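Local coordinates for protein terminal oxygenase component of carbazole 1,9a-dioxygenase (PDB 3GKQ) that probably dihydroxylates carbazole at its 1 and 9a positions, passing electrons from a Rieske [2Fe-2S] cluster to a non-heme iron(II) centre, at residues 19-23 against 348-352; 196-202 against 253-259. One frame throughout, in Å; residues are numbered along the deposited sequence.

How the interactions relate
Both contacts lie away from the middle of the chain and do not touch: their centres are about 37 Å apart and their nearest atoms about 23 Å. Both segments of interaction 2 fall between those of interaction 1, which brings a helix near the N-terminus onto helix 349-353 near the C-terminus. Interaction 1 is mostly buried, and its chemistry follows: an aromatic pair and aliphatic packing, with no direct hydrogen bond and one bridging water. Interaction 2 is only partly buried. It joins the end of helix 194-198 to a loop between strands through hydrogen bonds; its Leu-196 side chain is about 11 Å from the bound Fe(II), whereas interaction 1 lies away from the known sites.

Interaction 1 (19-23 against 348-352); sequences APYID and DRGWR
Two short helices meet here: 19-23 is helical throughout, and most of 348-352 belongs to helix 349-353, with Asp-348 (phi 74°) non-helical. The closest CA pair is Ile-22 with Asp-348, 7.1 Å apart. Tyr-21 (chi1 t) directs its ring edge at the face of Trp-351 (chi1 m) in an offset edge-to-face pair, with planes at 75°, six-membered-ring centroids 5.4 Å apart and Tyr-21 CE2 3.6 Å from Trp-351 CH2; the Tyr-21 hydroxyl is hydrogen-bonded to Glu-179. The broad indole offers the same face to Ile-22 (m, t), branched enough to cover two partners: Ile-22 CG1 makes a CH-pi contact 4.0 Å from the five-membered-ring centroid, CG2 is 3.8 Å from Trp-351 CD1, and CD1 lies over the guanidinium of Arg-352, 3.9 Å from its CZ. Polar contact is indirect, one water donating to Ile-22 O and Asp-348 OD1, each at 2.7 Å. Helices 174-181 and 361-373 also touch Trp-351, so this is helix-helix packing around a tryptophan, joining N-terminal and C-terminal helices.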
loop_
_atom_site.group_PDB
_atom_site.type_symbol
_atom_site.label_atom_id
_atom_site.label_comp_id
_atom_site.label_asym_id
_atom_site.label_seq_id
_atom_site.Cartn_x
_atom_site.Cartn_y
_atom_site.Cartn_z
ATOM N N ALA A 19 18.517 6.398 23.946
ATOM C CA ALA A 19 18.167 5.186 23.214
ATOM C C ALA A 19 16.699 4.795 23.427
ATOM O O ALA A 19 16.026 4.376 22.492
ATOM C CB ALA A 19 19.081 4.043 23.632
ATOM N N PRO A 20 16.184 4.919 24.665
ATOM C CA PRO A 20 14.781 4.555 24.899
ATOM C C PRO A 20 13.822 5.397 24.050
ATOM O O PRO A 20 12.823 4.897 23.539
ATOM C CB PRO A 20 14.602 4.809 26.395
ATOM C CG PRO A 20 15.973 4.536 26.948
ATOM C CD PRO A 20 16.864 5.229 25.935
ATOM N N TYR A 21 14.140 6.680 23.915
ATOM C CA TYR A 21 13.332 7.603 23.126
ATOM C C TYR A 21 13.315 7.119 21.682
ATOM O O TYR A 21 12.283 7.163 21.010
ATOM C CB TYR A 21 13.935 9.010 23.209
ATOM C CG TYR A 21 13.226 10.078 22.407
ATOM C CD1 TYR A 21 12.004 10.600 22.828
ATOM C CD2 TYR A 21 13.808 10.607 21.255
ATOM C CE1 TYR A 21 11.381 11.630 22.128
ATOM C CE2 TYR A 21 13.193 11.638 20.544
ATOM C CZ TYR A 21 11.984 12.148 20.988
ATOM O OH TYR A 21 11.397 13.191 20.312
ATOM N N ILE A 22 14.465 6.654 21.208
ATOM C CA ILE A 22 14.571 6.140 19.848
ATOM C C ILE A 22 13.645 4.939 19.643
ATOM O O ILE A 22 13.084 4.758 18.560
ATOM C CB ILE A 22 16.023 5.725 19.526
ATOM C CG1 ILE A 22 16.899 6.978 19.415
ATOM C CG2 ILE A 22 16.068 4.923 18.221
ATOM C CD1 ILE A 22 18.370 6.689 19.224
ATOM N N ASP A 23 13.478 4.124 20.682
ATOM C CA ASP A 23 12.611 2.947 20.594
ATOM C C ASP A 23 11.129 3.246 20.819
ATOM O O ASP A 23 10.278 2.417 20.490
ATOM C CB ASP A 23 13.037 1.877 21.608
ATOM C CG ASP A 23 14.386 1.269 21.289
ATOM O OD1 ASP A 23 14.615 0.902 20.114
ATOM O OD2 ASP A 23 15.216 1.148 22.216
ATOM N N ASP A 348 14.728 4.996 11.866
ATOM C CA ASP A 348 15.763 5.186 12.884
ATOM C C ASP A 348 17.090 5.757 12.382
ATOM O O ASP A 348 17.947 6.122 13.184
ATOM C CB ASP A 348 16.047 3.870 13.624
ATOM C CG ASP A 348 14.806 3.272 14.262
ATOM O OD1 ASP A 348 14.061 4.013 14.931
ATOM O OD2 ASP A 348 14.580 2.056 14.103
ATOM N N ARG A 349 17.269 5.839 11.068
ATOM C CA ARG A 349 18.520 6.366 10.524
ATOM C C ARG A 349 18.742 7.829 10.906
ATOM O O ARG A 349 19.874 8.259 11.151
ATOM C CB ARG A 349 18.538 6.236 8.999
ATOM C CG ARG A 349 18.391 4.799 8.493
ATOM C CD ARG A 349 18.622 4.715 6.983
ATOM N NE ARG A 349 19.968 5.159 6.629
ATOM C CZ ARG A 349 20.448 5.192 5.388
ATOM N NH1 ARG A 349 19.690 4.807 4.366
ATOM N NH2 ARG A 349 21.690 5.616 5.167
ATOM N N GLY A 350 17.656 8.590 10.959
ATOM C CA GLY A 350 17.755 10.000 11.293
ATOM C C GLY A 350 18.444 10.324 12.605
ATOM O O GLY A 350 19.220 11.280 12.683
ATOM N N TRP A 351 18.175 9.536 13.643
ATOM C CA TRP A 351 18.777 9.793 14.949
ATOM C C TRP A 351 20.300 9.740 14.909
ATOM O O TRP A 351 20.973 10.383 15.720
ATOM C CB TRP A 351 18.256 8.788 15.984
ATOM C CG TRP A 351 16.767 8.684 15.997
ATOM C CD1 TRP A 351 16.017 7.634 15.557
ATOM C CD2 TRP A 351 15.840 9.692 16.411
ATOM N NE1 TRP A 351 14.680 7.924 15.666
ATOM C CE2 TRP A 351 14.540 9.183 16.190
ATOM C CE3 TRP A 351 15.978 10.981 16.951
ATOM C CZ2 TRP A 351 13.386 9.913 16.483
ATOM C CZ3 TRP A 351 14.826 11.712 17.244
ATOM C CH2 TRP A 351 13.549 11.175 17.009
ATOM N N ARG A 352 20.841 8.983 13.962
ATOM C CA ARG A 352 22.292 8.850 13.837
ATOM C C ARG A 352 22.891 9.795 12.796
ATOM O O ARG A 352 24.016 10.261 12.952
ATOM C CB ARG A 352 22.664 7.420 13.432
ATOM C CG ARG A 352 21.665 6.353 13.856
ATOM C CD ARG A 352 21.682 6.112 15.350
ATOM N NE ARG A 352 20.669 5.133 15.739
ATOM C CZ ARG A 352 20.614 4.543 16.928
ATOM N NH1 ARG A 352 21.519 4.830 17.856
ATOM N NH2 ARG A 352 19.655 3.665 17.190
HETATM O O HOH W 1 12.174 3.132 16.669
#

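Interaction 2 (196-202 against 253-259); sequences LDGNDIA and HMGSKMV
A glycine sits so tightly against the opposing backbone that a CB would clash: Gly-255 CA lies 3.9 Å from Ala-202 CA, at phi/psi -166/179. Asn-199 is the first residue to leave helical phi/psi, and Asp-200 turns the chain at phi 45°; 253-259 is irregular. A single beta bridge pairs Ile-201 with Lys-257: Lys-257 N donates to Asp-200 O (3.0 Å) and Ala-202 N to Lys-257 O (3.1 Å). The Asp-200 carboxylate (chi1 t) accepts from Ser-256 N through OD2 (3.0 Å), while water links OD1 to Met-254 O. His-253 (chi1 t, chi2 -72°) lays a ring face on Leu-196 CB, 3.5 Å from the ring centroid, and its two nitrogens reach two acceptors: NE2 donates to Asp-197 OD1 (2.6 Å), ND1 weakly to Ile-201 O (2.8 Å). Lys-257 (m, t, t, t) is long enough to carry NZ to Asn-199 OD1 (2.7 Å) and a salt bridge with Asp-278. Donation from both His-253 nitrogens is consistent with a protonated imidazole, whose charge Asp-197 could offset.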
loop_
_atom_site.group_PDB
_atom_site.type_symbol
_atom_site.label_atom_id
_atom_site.label_comp_id
_atom_site.label_asym_id
_atom_site.label_seq_id
_atom_site.Cartn_x
_atom_site.Cartn_y
_atom_site.Cartn_z
ATOM N N LEU A 196 1.540 37.337 12.206
ATOM C CA LEU A 196 2.529 38.380 12.456
ATOM C C LEU A 196 1.960 39.793 12.309
ATOM O O LEU A 196 1.933 40.551 13.279
ATOM C CB LEU A 196 3.731 38.179 11.528
ATOM C CG LEU A 196 4.316 36.759 11.582
ATOM C CD1 LEU A 196 5.596 36.694 10.758
ATOM C CD2 LEU A 196 4.600 36.365 13.034
ATOM N N ASP A 197 1.517 40.150 11.110
ATOM C CA ASP A 197 0.930 41.469 10.903
ATOM C C ASP A 197 -0.428 41.482 11.596
ATOM O O ASP A 197 -0.826 42.485 12.188
ATOM C CB ASP A 197 0.739 41.761 9.412
ATOM C CG ASP A 197 2.036 42.104 8.708
ATOM O OD1 ASP A 197 3.078 42.240 9.383
ATOM O OD2 ASP A 197 2.012 42.245 7.469
ATOM N N GLY A 198 -1.119 40.347 11.525
ATOM C CA GLY A 198 -2.433 40.219 12.127
ATOM C C GLY A 198 -2.519 40.513 13.613
ATOM O O GLY A 198 -3.596 40.823 14.116
ATOM N N ASN A 199 -1.407 40.420 14.333
ATOM C CA ASN A 199 -1.450 40.693 15.762
ATOM C C ASN A 199 -0.205 41.415 16.264
ATOM O O ASN A 199 0.139 41.330 17.442
ATOM C CB ASN A 199 -1.669 39.389 16.539
ATOM C CG ASN A 199 -2.007 39.630 18.005
ATOM O OD1 ASN A 199 -2.809 40.507 18.330
ATOM N ND2 ASN A 199 -1.409 38.846 18.893
ATOM N N ASP A 200 0.465 42.127 15.361
ATOM C CA ASP A 200 1.663 42.895 15.699
ATOM C C ASP A 200 2.635 42.101 16.572
ATOM O O ASP A 200 3.133 42.597 17.589
ATOM C CB ASP A 200 1.248 44.198 16.405
ATOM C CG ASP A 200 2.430 45.097 16.733
ATOM O OD1 ASP A 200 3.259 45.349 15.833
ATOM O OD2 ASP A 200 2.527 45.555 17.893
ATOM N N ILE A 201 2.907 40.864 16.162
ATOM C CA ILE A 201 3.817 39.992 16.899
ATOM C C ILE A 201 5.264 40.183 16.483
ATOM O O ILE A 201 5.566 40.326 15.299
ATOM C CB ILE A 201 3.448 38.489 16.701
ATOM C CG1 ILE A 201 2.529 38.024 17.830
ATOM C CG2 ILE A 201 4.700 37.623 16.688
ATOM C CD1 ILE A 201 1.190 38.649 17.810
ATOM N N ALA A 202 6.159 40.191 17.461
ATOM C CA ALA A 202 7.578 40.314 17.174
ATOM C C ALA A 202 8.106 38.884 17.013
ATOM O O ALA A 202 8.146 38.121 17.978
ATOM C CB ALA A 202 8.292 41.009 18.317
ATOM N N HIS A 253 10.533 39.840 11.561
ATOM C CA HIS A 253 9.313 40.628 11.693
ATOM C C HIS A 253 9.185 41.265 13.074
ATOM O O HIS A 253 8.686 40.644 14.015
ATOM C CB HIS A 253 8.098 39.734 11.406
ATOM C CG HIS A 253 6.784 40.453 11.443
ATOM N ND1 HIS A 253 6.206 40.898 12.614
ATOM C CD2 HIS A 253 5.928 40.792 10.448
ATOM C CE1 HIS A 253 5.050 41.477 12.339
ATOM N NE2 HIS A 253 4.858 41.427 11.032
ATOM N N MET A 254 9.648 42.505 13.198
ATOM C CA MET A 254 9.554 43.213 14.468
ATOM C C MET A 254 8.092 43.500 14.782
ATOM O O MET A 254 7.247 43.554 13.885
ATOM C CB MET A 254 10.332 44.536 14.418
ATOM C CG MET A 254 11.830 44.380 14.273
ATOM S SD MET A 254 12.678 45.966 14.325
ATOM C CE MET A 254 14.295 45.494 14.845
ATOM N N GLY A 255 7.799 43.679 16.064
ATOM C CA GLY A 255 6.444 43.972 16.487
ATOM C C GLY A 255 6.488 44.451 17.922
ATOM O O GLY A 255 7.564 44.503 18.516
ATOM N N SER A 256 5.339 44.801 18.490
ATOM C CA SER A 256 5.318 45.264 19.872
ATOM C C SER A 256 4.796 44.216 20.855
ATOM O O SER A 256 5.053 44.310 22.056
ATOM C CB SER A 256 4.507 46.556 19.984
ATOM O OG SER A 256 5.200 47.632 19.368
ATOM N N LYS A 257 4.073 43.217 20.354
ATOM C CA LYS A 257 3.565 42.157 21.227
ATOM C C LYS A 257 4.600 41.046 21.346
ATOM O O LYS A 257 4.940 40.391 20.358
ATOM C CB LYS A 257 2.251 41.590 20.689
ATOM C CG LYS A 257 1.091 42.559 20.768
ATOM C CD LYS A 257 -0.228 41.866 20.462
ATOM C CE LYS A 257 -1.401 42.815 20.653
ATOM N NZ LYS A 257 -2.705 42.124 20.489
ATOM N N MET A 258 5.104 40.848 22.561
ATOM C CA MET A 258 6.109 39.833 22.834
ATOM C C MET A 258 5.470 38.518 23.279
ATOM O O MET A 258 4.796 38.460 24.310
ATOM C CB MET A 258 7.066 40.330 23.919
ATOM C CG MET A 258 7.562 41.751 23.695
ATOM S SD MET A 258 8.336 41.969 22.084
ATOM C CE MET A 258 10.011 41.451 22.450
ATOM N N VAL A 259 5.689 37.466 22.497
ATOM C CA VAL A 259 5.139 36.150 22.809
ATOM C C VAL A 259 6.238 35.097 22.836
ATOM O O VAL A 259 7.398 35.391 22.541
ATOM C CB VAL A 259 4.075 35.726 21.774
ATOM C CG1 VAL A 259 2.845 36.607 21.905
ATOM C CG2 VAL A 259 4.651 35.813 20.369
HETATM O O HOH W 2 4.635 44.329 14.030
HETATM O O HOH W 3 4.136 47.984 16.889
HETATM O O HOH W 4 7.702 37.989 20.460
#